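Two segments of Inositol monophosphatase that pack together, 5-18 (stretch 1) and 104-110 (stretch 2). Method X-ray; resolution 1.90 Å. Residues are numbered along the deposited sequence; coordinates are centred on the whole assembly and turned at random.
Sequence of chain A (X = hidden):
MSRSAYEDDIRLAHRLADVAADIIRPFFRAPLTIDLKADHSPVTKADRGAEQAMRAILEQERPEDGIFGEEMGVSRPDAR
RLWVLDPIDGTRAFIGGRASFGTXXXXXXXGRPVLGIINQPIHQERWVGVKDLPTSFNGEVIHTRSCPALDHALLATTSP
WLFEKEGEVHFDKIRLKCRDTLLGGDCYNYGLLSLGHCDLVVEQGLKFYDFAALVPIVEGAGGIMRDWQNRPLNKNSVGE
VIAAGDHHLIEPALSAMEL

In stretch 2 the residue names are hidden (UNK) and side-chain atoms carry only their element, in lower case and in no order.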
ATOM      1  N   ALA A   5      23.590  18.961 -16.541  1.00 39.82           N
ATOM      2  CA  ALA A   5      23.450  20.396 -16.719  1.00 39.11           C
ATOM      3  C   ALA A   5      22.640  20.990 -15.562  1.00 37.56           C
ATOM      4  O   ALA A   5      22.656  22.212 -15.349  1.00 36.72           O
ATOM      5  CB  ALA A   5      22.785  20.710 -18.050  1.00 41.49           C
ATOM      6  N   TYR A   6      21.894  20.127 -14.859  1.00 26.77           N
ATOM      7  CA  TYR A   6      21.080  20.522 -13.696  1.00 27.14           C
ATOM      8  C   TYR A   6      21.702  20.215 -12.325  1.00 29.04           C
ATOM      9  O   TYR A   6      20.992  20.146 -11.306  1.00 25.00           O
ATOM     10  CB  TYR A   6      19.685  19.846 -13.767  1.00 23.71           C
ATOM     11  CG  TYR A   6      18.925  20.308 -14.966  1.00 23.65           C
ATOM     12  CD1 TYR A   6      18.992  19.607 -16.161  1.00 30.27           C
ATOM     13  CD2 TYR A   6      18.170  21.464 -14.916  1.00 25.53           C
ATOM     14  CE1 TYR A   6      18.315  20.030 -17.286  1.00 30.06           C
ATOM     15  CE2 TYR A   6      17.485  21.905 -16.029  1.00 30.21           C
ATOM     16  CZ  TYR A   6      17.557  21.180 -17.223  1.00 31.60           C
ATOM     17  OH  TYR A   6      16.887  21.636 -18.356  1.00 32.29           O
ATOM     18  N   GLU A   7      23.012  20.003 -12.270  1.00 29.41           N
ATOM     19  CA  GLU A   7      23.611  19.490 -11.032  1.00 30.35           C
ATOM     20  C   GLU A   7      23.252  20.344  -9.798  1.00 30.74           C
ATOM     21  O   GLU A   7      22.908  19.808  -8.728  1.00 28.17           O
ATOM     22  CB  GLU A   7      25.144  19.492 -11.203  1.00 36.33           C
ATOM     23  CG  GLU A   7      25.954  19.069  -9.996  1.00 46.38           C
ATOM     24  CD  GLU A   7      27.473  19.276 -10.221  1.00 58.95           C
ATOM     25  OE1 GLU A   7      27.915  19.220 -11.397  1.00 60.34           O
ATOM     26  OE2 GLU A   7      28.217  19.499  -9.224  1.00 62.73           O
ATOM     27  N   ASP A   8      23.288  21.672  -9.956  1.00 32.41           N
ATOM     28  CA  ASP A   8      23.020  22.556  -8.811  1.00 34.43           C
ATOM     29  C   ASP A   8      21.570  22.452  -8.342  1.00 29.51           C
ATOM     30  O   ASP A   8      21.273  22.412  -7.123  1.00 31.09           O
ATOM     31  CB  ASP A   8      23.295  24.010  -9.184  1.00 41.28           C
ATOM     32  CG  ASP A   8      24.776  24.353  -9.146  1.00 53.03           C
ATOM     33  OD1 ASP A   8      25.532  23.640  -8.438  1.00 56.60           O
ATOM     34  OD2 ASP A   8      25.173  25.334  -9.816  1.00 55.12           O
ATOM     35  N   ASP A   9      20.669  22.378  -9.330  1.00 28.55           N
ATOM     36  CA  ASP A   9      19.249  22.214  -9.043  1.00 25.47           C
ATOM     37  C   ASP A   9      18.950  20.858  -8.421  1.00 29.00           C
ATOM     38  O   ASP A   9      18.035  20.735  -7.580  1.00 23.01           O
ATOM     39  CB  ASP A   9      18.399  22.402 -10.312  1.00 26.02           C
ATOM     40  CG  ASP A   9      18.453  23.843 -10.845  1.00 28.74           C
ATOM     41  OD1 ASP A   9      18.399  24.035 -12.084  1.00 29.64           O
ATOM     42  OD2 ASP A   9      18.500  24.781 -10.015  1.00 28.66           O
ATOM     43  N   ILE A  10      19.707  19.837  -8.811  1.00 25.24           N
ATOM     44  CA  ILE A  10      19.502  18.511  -8.191  1.00 22.19           C
ATOM     45  C   ILE A  10      19.902  18.569  -6.719  1.00 22.68           C
ATOM     46  O   ILE A  10      19.223  18.026  -5.826  1.00 22.44           O
ATOM     47  CB  ILE A  10      20.368  17.459  -8.897  1.00 25.04           C
ATOM     48  CG1 ILE A  10      19.816  17.153 -10.295  1.00 26.61           C
ATOM     49  CG2 ILE A  10      20.405  16.139  -8.127  1.00 25.10           C
ATOM     50  CD1 ILE A  10      20.908  16.505 -11.185  1.00 29.76           C
ATOM     51  N   ARG A  11      20.998  19.288  -6.455  1.00 25.95           N
ATOM     52  CA  ARG A  11      21.430  19.390  -5.069  1.00 24.99           C
ATOM     53  C   ARG A  11      20.394  20.152  -4.203  1.00 25.78           C
ATOM     54  O   ARG A  11      20.043  19.748  -3.078  1.00 28.19           O
ATOM     55  CB  ARG A  11      22.817  20.071  -5.016  1.00 27.02           C
ATOM     56  CG  ARG A  11      23.375  20.199  -3.600  1.00 43.41           C
ATOM     57  CD  ARG A  11      24.792  20.874  -3.635  1.00 64.30           C
ATOM     58  NE  ARG A  11      25.515  20.541  -4.869  1.00 64.88           N
ATOM     59  CZ  ARG A  11      25.844  21.426  -5.812  1.00 67.41           C
ATOM     60  NH1 ARG A  11      25.529  22.712  -5.656  1.00 68.77           N
ATOM     61  NH2 ARG A  11      26.499  21.034  -6.905  1.00 66.48           N
ATOM     62  N   LEU A  12      19.859  21.233  -4.768  1.00 25.76           N
ATOM     63  CA  LEU A  12      18.815  21.967  -4.064  1.00 26.69           C
ATOM     64  C   LEU A  12      17.590  21.052  -3.860  1.00 26.99           C
ATOM     65  O   LEU A  12      16.981  21.035  -2.796  1.00 22.95           O
ATOM     66  CB  LEU A  12      18.377  23.172  -4.908  1.00 27.47           C
ATOM     67  CG  LEU A  12      17.306  24.100  -4.309  1.00 33.13           C
ATOM     68  CD1 LEU A  12      17.722  24.489  -2.902  1.00 33.43           C
ATOM     69  CD2 LEU A  12      17.087  25.376  -5.166  1.00 28.36           C
ATOM     70  N   ALA A  13      17.277  20.235  -4.859  1.00 25.13           N
ATOM     71  CA  ALA A  13      16.063  19.423  -4.787  1.00 22.45           C
ATOM     72  C   ALA A  13      16.185  18.411  -3.649  1.00 20.61           C
ATOM     73  O   ALA A  13      15.226  18.197  -2.872  1.00 19.10           O
ATOM     74  CB  ALA A  13      15.807  18.735  -6.132  1.00 20.67           C
ATOM     75  N   HIS A  14      17.376  17.845  -3.484  1.00 24.22           N
ATOM     76  CA  HIS A  14      17.603  16.959  -2.352  1.00 19.98           C
ATOM     77  C   HIS A  14      17.465  17.686  -1.040  1.00 23.46           C
ATOM     78  O   HIS A  14      16.936  17.125  -0.051  1.00 21.42           O
ATOM     79  CB  HIS A  14      19.027  16.365  -2.406  1.00 20.70           C
ATOM     80  CG  HIS A  14      19.139  15.187  -3.332  1.00 24.53           C
ATOM     81  ND1 HIS A  14      18.525  13.982  -3.071  1.00 23.46           N
ATOM     82  CD2 HIS A  14      19.766  15.037  -4.526  1.00 26.34           C
ATOM     83  CE1 HIS A  14      18.775  13.135  -4.059  1.00 24.81           C
ATOM     84  NE2 HIS A  14      19.521  13.753  -4.963  1.00 21.72           N
ATOM     85  N   ARG A  15      17.934  18.938  -1.017  1.00 22.89           N
ATOM     86  CA  ARG A  15      17.788  19.701   0.236  1.00 24.89           C
ATOM     87  C   ARG A  15      16.319  19.966   0.583  1.00 22.11           C
ATOM     88  O   ARG A  15      15.902  19.841   1.747  1.00 21.98           O
ATOM     89  CB  ARG A  15      18.614  21.018   0.162  1.00 29.47           C
ATOM     90  CG  ARG A  15      18.339  22.007   1.302  1.00 40.82           C
ATOM     91  CD  ARG A  15      19.572  22.847   1.709  1.00 52.36           C
ATOM     92  NE  ARG A  15      19.770  24.114   0.991  1.00 59.35           N
ATOM     93  CZ  ARG A  15      20.508  24.252  -0.116  1.00 62.90           C
ATOM     94  NH1 ARG A  15      21.083  23.184  -0.675  1.00 65.52           N
ATOM     95  NH2 ARG A  15      20.648  25.450  -0.690  1.00 59.21           N
ATOM     96  N   LEU A  16      15.513  20.246  -0.446  1.00 24.07           N
ATOM     97  CA  LEU A  16      14.093  20.474  -0.221  1.00 21.99           C
ATOM     98  C   LEU A  16      13.446  19.190   0.267  1.00 19.36           C
ATOM     99  O   LEU A  16      12.612  19.199   1.181  1.00 19.07           O
ATOM    100  CB  LEU A  16      13.424  20.947  -1.516  1.00 23.16           C
ATOM    101  CG  LEU A  16      13.968  22.276  -2.081  1.00 24.44           C
ATOM    102  CD1 LEU A  16      13.267  22.548  -3.390  1.00 24.65           C
ATOM    103  CD2 LEU A  16      13.743  23.446  -1.131  1.00 26.70           C
ATOM    104  N   ALA A  17      13.860  18.060  -0.299  1.00 18.56           N
ATOM    105  CA  ALA A  17      13.246  16.814   0.146  1.00 17.31           C
ATOM    106  C   ALA A  17      13.598  16.514   1.590  1.00 18.44           C
ATOM    107  O   ALA A  17      12.722  16.030   2.361  1.00 17.54           O
ATOM    108  CB  ALA A  17      13.599  15.614  -0.773  1.00 17.84           C
ATOM    109  N   ASP A  18      14.836  16.836   1.976  1.00 18.82           N
ATOM    110  CA  ASP A  18      15.271  16.597   3.363  1.00 21.08           C
ATOM    111  C   ASP A  18      14.507  17.471   4.356  1.00 22.25           C
ATOM    112  O   ASP A  18      14.056  17.022   5.431  1.00 20.97           O
ATOM    113  CB  ASP A  18      16.760  16.951   3.556  1.00 23.06           C
ATOM    114  CG  ASP A  18      17.691  15.996   2.810  1.00 28.52           C
ATOM    115  OD1 ASP A  18      17.214  14.914   2.386  1.00 25.93           O
ATOM    116  OD2 ASP A  18      18.896  16.338   2.671  1.00 24.02           O
ATOM    117  N   UNK A 104       6.822  15.109  -3.488  1.00 15.36           N
ATOM    118  CA  UNK A 104       7.234  15.264  -4.888  1.00 12.68           C
ATOM    119  C   UNK A 104       7.820  16.645  -5.069  1.00 14.08           C
ATOM    120  O   UNK A 104       7.182  17.636  -4.673  1.00 16.84           O
ATOM    121  c   UNK A 104       6.012  15.136  -5.805  1.00 12.19           C
ATOM    122  c   UNK A 104       6.129  12.658  -5.852  1.00 11.02           C
ATOM    123  c   UNK A 104       5.180  13.859  -5.658  1.00 11.22           C
ATOM    124  c   UNK A 104       4.048  13.784  -6.707  1.00 10.93           C
ATOM    125  N   UNK A 105       9.000  16.718  -5.686  1.00 14.25           N
ATOM    126  CA  UNK A 105       9.584  18.018  -6.046  1.00 15.46           C
ATOM    127  C   UNK A 105       9.948  17.964  -7.538  1.00 17.03           C
ATOM    128  O   UNK A 105      10.601  17.016  -7.995  1.00 15.29           O
ATOM    129  c   UNK A 105      10.478  18.341  -3.710  1.00 19.93           C
ATOM    130  c   UNK A 105      10.856  18.232  -5.206  1.00 16.27           C
ATOM    131  c   UNK A 105      11.698  19.462  -5.732  1.00 17.70           C
ATOM    132  c   UNK A 105      11.566  17.899  -2.765  1.00 21.94           C
ATOM    133  N   UNK A 106       9.614  18.994  -8.290  1.00 20.39           N
ATOM    134  CA  UNK A 106       9.975  18.960  -9.696  1.00 16.36           C
ATOM    135  C   UNK A 106      10.437  20.327 -10.133  1.00 17.79           C
ATOM    136  O   UNK A 106      10.010  21.325  -9.560  1.00 19.83           O
ATOM    137  c   UNK A 106       8.780  18.537 -10.513  1.00 19.13           C
ATOM    138  N   UNK A 107      11.346  20.355 -11.115  1.00 18.31           N
ATOM    139  CA  UNK A 107      11.683  21.599 -11.831  1.00 19.72           C
ATOM    140  C   UNK A 107      11.138  21.432 -13.257  1.00 20.56           C
ATOM    141  O   UNK A 107      11.344  20.380 -13.877  1.00 19.22           O
ATOM    142  c   UNK A 107      13.043  24.297 -12.230  1.00 23.36           C
ATOM    143  c   UNK A 107      13.202  21.788 -11.908  1.00 20.75           C
ATOM    144  c   UNK A 107      15.228  23.091 -12.722  1.00 26.94           C
ATOM    145  c   UNK A 107      13.682  22.986 -12.740  1.00 22.35           C
ATOM    146  N   UNK A 108      10.488  22.492 -13.772  1.00 20.26           N
ATOM    147  CA  UNK A 108       9.724  22.423 -14.992  1.00 20.57           C
ATOM    148  C   UNK A 108      10.215  23.587 -15.855  1.00 21.64           C
ATOM    149  O   UNK A 108      10.362  24.687 -15.342  1.00 22.84           O
ATOM    150  c   UNK A 108       7.724  21.356 -13.911  1.00 18.06           C
ATOM    151  c   UNK A 108       7.422  22.736 -15.919  1.00 19.70           C
ATOM    152  c   UNK A 108       8.222  22.570 -14.668  1.00 19.90           C
ATOM    153  N   UNK A 109      10.515  23.328 -17.128  1.00 21.76           N
ATOM    154  CA  UNK A 109      10.961  24.400 -18.039  1.00 23.36           C
ATOM    155  C   UNK A 109      10.103  24.411 -19.285  1.00 23.31           C
ATOM    156  O   UNK A 109       9.952  23.364 -19.911  1.00 22.27           O
ATOM    157  c   UNK A 109      14.884  24.177 -18.067  1.00 41.08           C
ATOM    158  c   UNK A 109      12.394  24.160 -18.526  1.00 32.06           C
ATOM    159  o   UNK A 109      15.087  24.305 -19.293  1.00 44.39           O
ATOM    160  c   UNK A 109      13.465  24.350 -17.489  1.00 37.38           C
ATOM    161  o   UNK A 109      15.796  23.926 -17.272  1.00 43.34           O
ATOM    162  N   UNK A 110       9.612  25.599 -19.668  1.00 24.60           N
ATOM    163  CA  UNK A 110       8.684  25.704 -20.800  1.00 24.71           C
ATOM    164  C   UNK A 110       7.525  24.698 -20.642  1.00 23.10           C
ATOM    165  O   UNK A 110       7.070  24.070 -21.611  1.00 24.92           O
ATOM    166  o   UNK A 110      10.589  27.584 -21.890  1.00 28.19           O
ATOM    167  c   UNK A 110       9.434  25.460 -22.094  1.00 25.14           C
ATOM    168  c   UNK A 110      10.649  26.378 -22.238  1.00 26.81           C
ATOM    169  o   UNK A 110      11.686  25.870 -22.679  1.00 32.28           O
TER

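Position 104 has four side-chain carbons. The chain forks at the second carbon. None of these atoms reaches stretch 1, so the helix says nothing about its identity. The pattern is that of leucine. The residue is Leu-104, and it is buried.

Position 105 also has four carbons, but the fork is at the first, and one arm is two carbons long. The CA-to-CB bond points toward stretch 1, and the side chain touches Ala-13, Leu-16 and Ala-17. This is isoleucine. Named as Ile-105, it places CD1 3.8 Å from CB of Leu-16 and 3.6 Å from CB of Ala-17. CD1 of Ile-105 also lies 3.4 Å from the backbone N of Ala-17 and 3.7 Å from O of Ala-13. CG2 of Ile-105 is 4.2 Å from CB of Ala-13. Beside the small side chains of Ala-13 and Ala-17, CD1 of Ile-105 also reaches backbone atoms of both residues.

Position 106 has a single side-chain carbon. Its CA-to-CB bond points away from stretch 1, and it makes no contact there. It is alanine, Ala-106.

Position 107 has four carbons forked at the second. Its CA-to-CB bond points toward stretch 1, and the side chain touches Tyr-6 and Asp-9. This is again leucine. In Leu-107, CD2 is 4.0 Å from CD2 of Tyr-6 and 3.4 Å from OD1 of Asp-9. The first contact is apolar. The second is van der Waals contact only, since a methyl carbon offers no polar partner; OD1 of Asp-9 is hydrogen-bonded elsewhere in the structure.

Position 108 has three carbons, one carrying the other two. They are out of reach of stretch 1. This is valine, and Val-108 is buried.

Position 109 has three carbons in a row, the third carrying two oxygens. One oxygen meets the hydroxyl of Tyr-6. The length and the carboxylate identify glutamate. In Glu-109, OE1 accepts a hydrogen bond from OH of Tyr-6 at 2.8 Å, near the plane of the ring.

Position 110 has two carbons, the second carrying two oxygens. It does not touch stretch 1. It is aspartate; Asp-110 follows the strand and is exposed.

The contact follows the alternation of the strand. The CA-to-CB bonds of Ile-105, Leu-107 and Glu-109 point toward stretch 1, while that of Ala-106 points away. Helix and strand run nearly antiparallel, at 157°, with axes 9.1 Å apart at closest approach. Ile-105 therefore meets the later part of stretch 1 and Glu-109 meets Tyr-6, just before the helix. Ile-105 has the largest covered area, and packing dominates. The tyrosine-glutamate bond is the only hydrogen bond between the stretches.

Stretch 2 (104-110) LIALVED
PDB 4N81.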